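Local coordinates for protein CMP-sialic acid transporter 1 (Zea mays, PDB 6I1R) that probably carries CMP-sialic acid from the cytoplasm into the Golgi, as a CMP antiporter, and binds cytidine monophosphate in its transport pocket, at residues T140-K145 / L272-S277. The protein carries 5 engineered substitutions. Residues are numbered along the deposited sequence; the frame is centred on the assembly and turned at random.
Sequences TTSQVK and LTMVLS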
ATOM      1  N   THR B 140     -15.411  12.056 -14.978  1.00 68.38           N
ATOM      2  CA  THR B 140     -14.152  12.801 -14.977  1.00 69.15           C
ATOM      3  C   THR B 140     -14.317  14.102 -14.183  1.00 69.75           C
ATOM      4  O   THR B 140     -13.470  14.429 -13.352  1.00 68.83           O
ATOM      5  CB  THR B 140     -13.683  13.080 -16.412  1.00 68.61           C
ATOM      6  OG1 THR B 140     -13.556  11.824 -17.079  1.00 68.13           O
ATOM      7  CG2 THR B 140     -12.370  13.828 -16.480  1.00 69.17           C
ATOM      8  N   THR B 141     -15.415  14.816 -14.437  1.00 71.22           N
ATOM      9  CA  THR B 141     -15.694  16.112 -13.801  1.00 72.86           C
ATOM     10  C   THR B 141     -15.665  15.975 -12.273  1.00 75.34           C
ATOM     11  O   THR B 141     -15.085  16.815 -11.590  1.00 75.86           O
ATOM     12  CB  THR B 141     -17.032  16.687 -14.289  1.00 71.76           C
ATOM     13  OG1 THR B 141     -16.865  17.079 -15.652  1.00 70.79           O
ATOM     14  CG2 THR B 141     -17.515  17.873 -13.481  1.00 71.03           C
ATOM     15  N   SER B 142     -16.287  14.922 -11.748  1.00 77.86           N
ATOM     16  CA  SER B 142     -16.359  14.702 -10.302  1.00 80.21           C
ATOM     17  C   SER B 142     -14.973  14.389  -9.724  1.00 81.14           C
ATOM     18  O   SER B 142     -14.706  14.685  -8.559  1.00 81.39           O
ATOM     19  CB  SER B 142     -17.343  13.609  -9.974  1.00 81.53           C
ATOM     20  OG  SER B 142     -16.953  12.382 -10.572  1.00 81.52           O
ATOM     21  N   GLN B 143     -14.098  13.796 -10.531  1.00 83.65           N
ATOM     22  CA  GLN B 143     -12.783  13.370 -10.057  1.00 86.11           C
ATOM     23  C   GLN B 143     -11.781  14.533 -10.110  1.00 88.52           C
ATOM     24  O   GLN B 143     -10.828  14.540  -9.331  1.00 89.84           O
ATOM     25  CB  GLN B 143     -12.282  12.184 -10.884  1.00 86.43           C
ATOM     26  CG  GLN B 143     -13.124  10.928 -10.708  1.00 86.99           C
ATOM     27  CD  GLN B 143     -12.408   9.688 -11.187  1.00 88.06           C
ATOM     28  OE1 GLN B 143     -12.592   9.239 -12.315  1.00 87.90           O
ATOM     29  NE2 GLN B 143     -11.571   9.130 -10.326  1.00 89.21           N
ATOM     30  N   VAL B 144     -11.990  15.504 -11.003  1.00 90.87           N
ATOM     31  CA  VAL B 144     -10.995  16.562 -11.277  1.00 93.22           C
ATOM     32  C   VAL B 144     -10.502  17.171  -9.956  1.00 96.05           C
ATOM     33  O   VAL B 144     -11.284  17.412  -9.031  1.00 96.04           O
ATOM     34  CB  VAL B 144     -11.556  17.641 -12.228  1.00 93.64           C
ATOM     35  CG1 VAL B 144     -10.779  18.949 -12.150  1.00 93.53           C
ATOM     36  CG2 VAL B 144     -11.608  17.149 -13.666  1.00 94.41           C
ATOM     37  N   LYS B 145      -9.194  17.429  -9.905  1.00 98.08           N
ATOM     38  CA  LYS B 145      -8.521  17.901  -8.695  1.00 99.53           C
ATOM     39  C   LYS B 145      -8.926  19.352  -8.411  1.00101.30           C
ATOM     40  O   LYS B 145      -8.661  20.252  -9.211  1.00102.57           O
ATOM     41  CB  LYS B 145      -7.001  17.783  -8.852  1.00 98.83           C
ATOM     42  N   LEU B 272     -21.838   7.443  -5.970  1.00 77.03           N
ATOM     43  CA  LEU B 272     -22.431   7.102  -4.673  1.00 77.93           C
ATOM     44  C   LEU B 272     -21.332   7.011  -3.607  1.00 80.21           C
ATOM     45  O   LEU B 272     -21.515   7.491  -2.487  1.00 82.15           O
ATOM     46  CB  LEU B 272     -23.197   5.779  -4.797  1.00 78.12           C
ATOM     47  CG  LEU B 272     -23.916   5.303  -3.535  1.00 77.07           C
ATOM     48  CD1 LEU B 272     -24.955   6.316  -3.079  1.00 77.58           C
ATOM     49  CD2 LEU B 272     -24.564   3.946  -3.761  1.00 76.11           C
ATOM     50  N   THR B 273     -20.202   6.401  -3.965  1.00 81.90           N
ATOM     51  CA  THR B 273     -19.062   6.249  -3.050  1.00 82.82           C
ATOM     52  C   THR B 273     -18.623   7.620  -2.519  1.00 83.01           C
ATOM     53  O   THR B 273     -18.387   7.777  -1.320  1.00 85.48           O
ATOM     54  CB  THR B 273     -17.890   5.529  -3.734  1.00 82.66           C
ATOM     55  OG1 THR B 273     -18.256   4.162  -3.926  1.00 82.32           O
ATOM     56  CG2 THR B 273     -16.604   5.591  -2.941  1.00 83.38           C
ATOM     57  N   MET B 274     -18.509   8.595  -3.418  1.00 82.24           N
ATOM     58  CA  MET B 274     -18.094   9.952  -3.049  1.00 82.44           C
ATOM     59  C   MET B 274     -19.150  10.601  -2.145  1.00 82.37           C
ATOM     60  O   MET B 274     -18.800  11.299  -1.192  1.00 83.33           O
ATOM     61  CB  MET B 274     -17.885  10.821  -4.293  1.00 82.28           C
ATOM     62  CG  MET B 274     -16.532  10.626  -4.947  1.00 82.35           C
ATOM     63  SD  MET B 274     -16.513  11.176  -6.671  1.00 84.08           S
ATOM     64  CE  MET B 274     -14.805  11.693  -6.840  1.00 82.43           C
ATOM     65  N   VAL B 275     -20.429  10.374  -2.445  1.00 82.36           N
ATOM     66  CA  VAL B 275     -21.522  10.937  -1.643  1.00 82.77           C
ATOM     67  C   VAL B 275     -21.499  10.301  -0.246  1.00 83.23           C
ATOM     68  O   VAL B 275     -21.695  10.996   0.751  1.00 83.15           O
ATOM     69  CB  VAL B 275     -22.893  10.752  -2.328  1.00 81.30           C
ATOM     70  CG1 VAL B 275     -24.049  11.097  -1.400  1.00 80.56           C
ATOM     71  CG2 VAL B 275     -22.992  11.556  -3.616  1.00 81.42           C
ATOM     72  N   LEU B 276     -21.259   8.994  -0.176  1.00 84.14           N
ATOM     73  CA  LEU B 276     -21.241   8.289   1.112  1.00 84.37           C
ATOM     74  C   LEU B 276     -19.977   8.667   1.897  1.00 83.51           C
ATOM     75  O   LEU B 276     -20.022   8.770   3.120  1.00 83.77           O
ATOM     76  CB  LEU B 276     -21.325   6.776   0.873  1.00 84.82           C
ATOM     77  CG  LEU B 276     -22.688   6.257   0.411  1.00 85.66           C
ATOM     78  CD1 LEU B 276     -22.601   4.800  -0.014  1.00 85.60           C
ATOM     79  CD2 LEU B 276     -23.740   6.430   1.498  1.00 85.24           C
ATOM     80  N   SER B 277     -18.867   8.902   1.196  1.00 82.18           N
ATOM     81  CA  SER B 277     -17.598   9.280   1.837  1.00 82.28           C
ATOM     82  C   SER B 277     -17.724  10.611   2.594  1.00 82.61           C
ATOM     83  O   SER B 277     -16.882  10.916   3.439  1.00 82.50           O
ATOM     84  CB  SER B 277     -16.482   9.347   0.824  1.00 82.68           C
ATOM     85  OG  SER B 277     -16.189   8.058   0.303  1.00 83.03           O
TER
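M274 reaches from helix 259-279 to the last turn of helix 126-143 and meets S142 and Q143 there. Its chain runs extended beyond CG (chi2 160°, chi3 150°), which carries CE across most of the gap between helices whose nearest CA atoms, of S142 and M274, are 8.8 Å apart. The closely packed part lies at S142, which is buried and is also touched by M270 and L271 of helix 259-279. Here M274 CE comes to 3.5 Å from S142 O, plain packing of methyl on carbonyl, while M274 SD lies 4.1 Å from S142 OG. Serine suits this buried place because it is small and its hydroxyl is bonded within its own helix, to T139 O. Both helices belong to the nucleotide-sugar transporter fold of the DMT clan, an all-helical membrane bundle; the contact joins two of its helices near the C-terminal end of each. No hydrogen bond crosses between the segments, which bury just 98 Å² together. The looser side is at Q143, partly exposed because helix 126-143 ends just after it. CA and CG of Q143 lie beside the methyl, at 4.2 and 4.3 Å from M274 CE. Glutamine fits here by offering a carbon chain next to CE and an amide oxygen, OE1, held by N106 ND2, while its side chain also rests on Q102 and I103 of helix 98-104.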